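Long-range contact in MNMC2 (Aquifex aeolicus, PDB 3VYW), which probably transfers a methyl group from S-adenosylmethionine to a modified wobble uridine of tRNA, working without the usually fused oxidase domain: residues 216-227 with 253-263. Sequence-based numbering, arbitrary orientation.
Sequences IDEKGYWVSYSS and KGTVASLKAPV
Tyr221 reaches across to the loop that follows strand 253-258 and places its OH 2.6 Å from Pro262 O, in the carbonyl plane on a lone pair, so that the carbonyl lies at the ring edge. Ala261 CB packs 3.4 Å from Tyr221 CZ, while Val256 CG1 meets Tyr221 CD2 nearer the strand. Tyr221 CG stands beside its own backbone N, anti to the carbonyl carbon (chi1 -74°), which carries the ring out alongside the partner strand to the loop at 261-262. A phenylalanine here would probably leave Pro262 O without its hydroxyl partner and the loop less firmly tied to strand 220-224. Beside the ring, Ser258 OG donates to Gly220 O from above the carbonyl plane and accepts from Ala261 N at 2.7 Å, an ST motif that holds the turning chain. The strands 220-224 and 253-258 run antiparallel (159°), Trp222 with Ala257 and Ser224 with Thr255 forming hydrogen-bonded pairs. They belong to the mixed sheet of the Rossmann-like methyltransferase fold, in which strand 253-258, the last in sequence and the reversed one, is inserted between 220-224 and the edge strand 241-246, as in class I methyltransferases. On one face the Trp222 ring meets Thr255 CG2 at its edge, 3.9 Å from CZ3. At the far end Thr255 OG1 donates to Ser226 O on a lone pair (2.9 Å) and also bonds Arg232, while Ser227 OG binds Lys253 O. On the face bearing Val223 and Val256, Val223 touches Phe82 of helix 74-86, which Tyr225 also reaches.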
loop_
_atom_site.group_PDB
_atom_site.type_symbol
_atom_site.label_atom_id
_atom_site.label_comp_id
_atom_site.label_asym_id
_atom_site.label_seq_id
_atom_site.Cartn_x
_atom_site.Cartn_y
_atom_site.Cartn_z
ATOM N N ILE A 216 -8.889 9.761 -7.293
ATOM C CA ILE A 216 -9.930 8.839 -6.928
ATOM C C ILE A 216 -11.292 9.445 -7.083
ATOM O O ILE A 216 -11.511 10.575 -6.738
ATOM C CB ILE A 216 -9.742 8.272 -5.523
ATOM C CG1 ILE A 216 -10.743 7.169 -5.251
ATOM C CG2 ILE A 216 -9.884 9.339 -4.496
ATOM C CD1 ILE A 216 -10.571 6.497 -3.933
ATOM N N ASP A 217 -12.207 8.665 -7.619
ATOM C CA ASP A 217 -13.552 9.100 -7.798
ATOM C C ASP A 217 -14.089 9.267 -6.434
ATOM O O ASP A 217 -13.692 8.572 -5.561
ATOM C CB ASP A 217 -14.349 8.037 -8.524
ATOM C CG ASP A 217 -15.729 8.475 -8.829
ATOM O OD1 ASP A 217 -16.682 7.802 -8.424
ATOM O OD2 ASP A 217 -15.868 9.505 -9.489
ATOM N N GLU A 218 -15.013 10.179 -6.272
ATOM C CA GLU A 218 -15.573 10.526 -4.987
ATOM C C GLU A 218 -16.267 9.391 -4.352
ATOM O O GLU A 218 -16.288 9.284 -3.173
ATOM C CB GLU A 218 -16.617 11.580 -5.167
ATOM C CG GLU A 218 -16.099 12.925 -5.546
ATOM C CD GLU A 218 -17.000 13.979 -5.025
ATOM O OE1 GLU A 218 -18.215 13.767 -5.109
ATOM O OE2 GLU A 218 -16.505 14.989 -4.511
ATOM N N LYS A 219 -16.894 8.574 -5.161
ATOM C CA LYS A 219 -17.646 7.451 -4.686
ATOM C C LYS A 219 -16.801 6.220 -4.722
ATOM O O LYS A 219 -17.259 5.163 -4.454
ATOM C CB LYS A 219 -18.886 7.246 -5.533
ATOM C CG LYS A 219 -19.876 8.376 -5.438
ATOM C CD LYS A 219 -20.758 8.211 -4.236
ATOM C CE LYS A 219 -21.782 9.311 -4.160
ATOM N NZ LYS A 219 -22.472 9.273 -2.851
ATOM N N GLY A 220 -15.557 6.391 -5.106
ATOM C CA GLY A 220 -14.585 5.346 -5.088
ATOM C C GLY A 220 -14.091 5.027 -3.706
ATOM O O GLY A 220 -14.157 5.833 -2.819
ATOM N N TYR A 221 -13.536 3.840 -3.586
ATOM C CA TYR A 221 -13.025 3.265 -2.365
ATOM C C TYR A 221 -11.513 3.039 -2.386
ATOM O O TYR A 221 -10.965 2.600 -3.345
ATOM C CB TYR A 221 -13.724 1.937 -2.116
ATOM C CG TYR A 221 -15.129 2.086 -1.653
ATOM C CD1 TYR A 221 -16.171 2.049 -2.534
ATOM C CD2 TYR A 221 -15.416 2.287 -0.336
ATOM C CE1 TYR A 221 -17.455 2.195 -2.110
ATOM C CE2 TYR A 221 -16.696 2.429 0.093
ATOM C CZ TYR A 221 -17.713 2.381 -0.800
ATOM O OH TYR A 221 -18.981 2.529 -0.353
ATOM N N TRP A 222 -10.869 3.343 -1.281
ATOM C CA TRP A 222 -9.474 3.111 -1.113
ATOM C C TRP A 222 -9.302 1.982 -0.161
ATOM O O TRP A 222 -9.845 2.010 0.893
ATOM C CB TRP A 222 -8.865 4.360 -0.557
ATOM C CG TRP A 222 -7.411 4.322 -0.208
ATOM C CD1 TRP A 222 -6.390 4.864 -0.907
ATOM C CD2 TRP A 222 -6.786 3.801 0.995
ATOM N NE1 TRP A 222 -5.227 4.689 -0.272
ATOM C CE2 TRP A 222 -5.390 4.049 0.856
ATOM C CE3 TRP A 222 -7.229 3.140 2.101
ATOM C CZ2 TRP A 222 -4.484 3.667 1.806
ATOM C CZ3 TRP A 222 -6.306 2.738 3.036
ATOM C CH2 TRP A 222 -4.971 3.003 2.893
ATOM N N VAL A 223 -8.562 0.966 -0.540
ATOM C CA VAL A 223 -8.435 -0.213 0.276
ATOM C C VAL A 223 -7.011 -0.647 0.575
ATOM O O VAL A 223 -6.144 -0.552 -0.242
ATOM C CB VAL A 223 -9.216 -1.393 -0.305
ATOM C CG1 VAL A 223 -10.673 -1.101 -0.319
ATOM C CG2 VAL A 223 -8.751 -1.734 -1.683
ATOM N N SER A 224 -6.789 -1.115 1.780
ATOM C CA SER A 224 -5.531 -1.680 2.130
ATOM C C SER A 224 -5.696 -2.709 3.207
ATOM O O SER A 224 -6.628 -2.678 3.942
ATOM C CB SER A 224 -4.576 -0.593 2.568
ATOM O OG SER A 224 -3.351 -1.127 2.911
ATOM N N TYR A 225 -4.762 -3.625 3.288
ATOM C CA TYR A 225 -4.654 -4.557 4.372
ATOM C C TYR A 225 -4.302 -3.877 5.675
ATOM O O TYR A 225 -4.554 -4.384 6.711
ATOM C CB TYR A 225 -3.641 -5.635 4.042
ATOM C CG TYR A 225 -2.275 -5.095 3.997
ATOM C CD1 TYR A 225 -1.524 -5.000 5.116
ATOM C CD2 TYR A 225 -1.767 -4.611 2.844
ATOM C CE1 TYR A 225 -0.291 -4.466 5.082
ATOM C CE2 TYR A 225 -0.537 -4.072 2.804
ATOM C CZ TYR A 225 0.195 -4.011 3.932
ATOM O OH TYR A 225 1.419 -3.473 3.896
ATOM N N SER A 226 -3.657 -2.739 5.592
ATOM C CA SER A 226 -3.178 -2.006 6.742
ATOM C C SER A 226 -4.216 -1.266 7.571
ATOM O O SER A 226 -5.126 -0.720 7.058
ATOM C CB SER A 226 -2.069 -1.074 6.289
ATOM O OG SER A 226 -1.762 -0.085 7.202
ATOM N N SER A 227 -4.042 -1.288 8.876
ATOM C CA SER A 227 -4.824 -0.497 9.767
ATOM C C SER A 227 -3.960 0.434 10.545
ATOM O O SER A 227 -4.256 0.730 11.642
ATOM C CB SER A 227 -5.639 -1.357 10.699
ATOM O OG SER A 227 -4.967 -2.526 10.996
ATOM N N LYS A 253 -7.635 -6.331 10.912
ATOM C CA LYS A 253 -8.573 -5.714 10.015
ATOM C C LYS A 253 -7.869 -4.791 9.079
ATOM O O LYS A 253 -6.793 -4.367 9.351
ATOM C CB LYS A 253 -9.578 -4.903 10.795
ATOM C CG LYS A 253 -10.162 -5.610 11.976
ATOM C CD LYS A 253 -11.096 -4.693 12.728
ATOM C CE LYS A 253 -12.537 -4.950 12.343
ATOM N NZ LYS A 253 -13.459 -3.962 12.955
ATOM N N GLY A 254 -8.505 -4.510 7.963
ATOM C CA GLY A 254 -8.024 -3.602 6.964
ATOM C C GLY A 254 -8.687 -2.267 7.003
ATOM O O GLY A 254 -9.447 -1.998 7.853
ATOM N N THR A 255 -8.376 -1.427 6.052
ATOM C CA THR A 255 -8.952 -0.132 6.027
ATOM C C THR A 255 -9.681 0.104 4.754
ATOM O O THR A 255 -9.249 -0.272 3.724
ATOM C CB THR A 255 -7.910 0.946 6.284
ATOM O OG1 THR A 255 -7.488 0.847 7.616
ATOM C CG2 THR A 255 -8.507 2.261 6.172
ATOM N N VAL A 256 -10.843 0.706 4.872
ATOM C CA VAL A 256 -11.644 1.075 3.740
ATOM C C VAL A 256 -11.935 2.540 3.817
ATOM O O VAL A 256 -12.334 3.022 4.825
ATOM C CB VAL A 256 -12.952 0.331 3.736
ATOM C CG1 VAL A 256 -13.550 0.349 2.367
ATOM C CG2 VAL A 256 -12.756 -1.089 4.185
ATOM N N ALA A 257 -11.688 3.254 2.741
ATOM C CA ALA A 257 -11.874 4.677 2.728
ATOM C C ALA A 257 -12.655 5.165 1.531
ATOM O O ALA A 257 -12.587 4.622 0.477
ATOM C CB ALA A 257 -10.543 5.373 2.804
ATOM N N SER A 258 -13.441 6.192 1.723
ATOM C CA SER A 258 -14.044 6.867 0.618
ATOM C C SER A 258 -14.261 8.293 0.983
ATOM O O SER A 258 -14.518 8.601 2.098
ATOM C CB SER A 258 -15.355 6.216 0.265
ATOM O OG SER A 258 -15.996 6.945 -0.730
ATOM N N LEU A 259 -14.112 9.194 0.038
ATOM C CA LEU A 259 -14.481 10.554 0.277
ATOM C C LEU A 259 -15.957 10.715 0.493
ATOM O O LEU A 259 -16.371 11.384 1.375
ATOM C CB LEU A 259 -14.085 11.374 -0.911
ATOM C CG LEU A 259 -12.622 11.429 -1.135
ATOM C CD1 LEU A 259 -12.355 12.045 -2.475
ATOM C CD2 LEU A 259 -12.018 12.280 -0.060
ATOM N N LYS A 260 -16.755 10.130 -0.372
ATOM C CA LYS A 260 -18.186 10.239 -0.233
ATOM C C LYS A 260 -19.034 8.981 -0.172
ATOM O O LYS A 260 -20.176 9.078 0.137
ATOM C CB LYS A 260 -18.742 11.170 -1.286
ATOM C CG LYS A 260 -19.053 12.539 -0.760
ATOM C CD LYS A 260 -17.893 13.458 -0.931
ATOM C CE LYS A 260 -18.359 14.887 -0.919
ATOM N NZ LYS A 260 -17.891 15.655 0.250
ATOM N N ALA A 261 -18.513 7.817 -0.485
ATOM C CA ALA A 261 -19.302 6.603 -0.327
ATOM C C ALA A 261 -19.317 6.072 1.091
ATOM O O ALA A 261 -18.579 6.521 1.907
ATOM C CB ALA A 261 -18.850 5.545 -1.289
ATOM N N PRO A 262 -20.192 5.144 1.388
ATOM C CA PRO A 262 -20.276 4.584 2.723
ATOM C C PRO A 262 -19.188 3.611 3.041
ATOM O O PRO A 262 -18.762 2.863 2.197
ATOM C CB PRO A 262 -21.624 3.883 2.726
ATOM C CG PRO A 262 -22.034 3.812 1.322
ATOM C CD PRO A 262 -21.465 5.023 0.698
ATOM N N VAL A 263 -18.789 3.610 4.296
ATOM C CA VAL A 263 -17.766 2.742 4.781
ATOM C C VAL A 263 -18.266 2.050 6.011
ATOM O O VAL A 263 -19.031 2.602 6.742
ATOM C CB VAL A 263 -16.500 3.518 5.109
ATOM C CG1 VAL A 263 -16.218 4.527 4.033
ATOM C CG2 VAL A 263 -16.632 4.209 6.426
#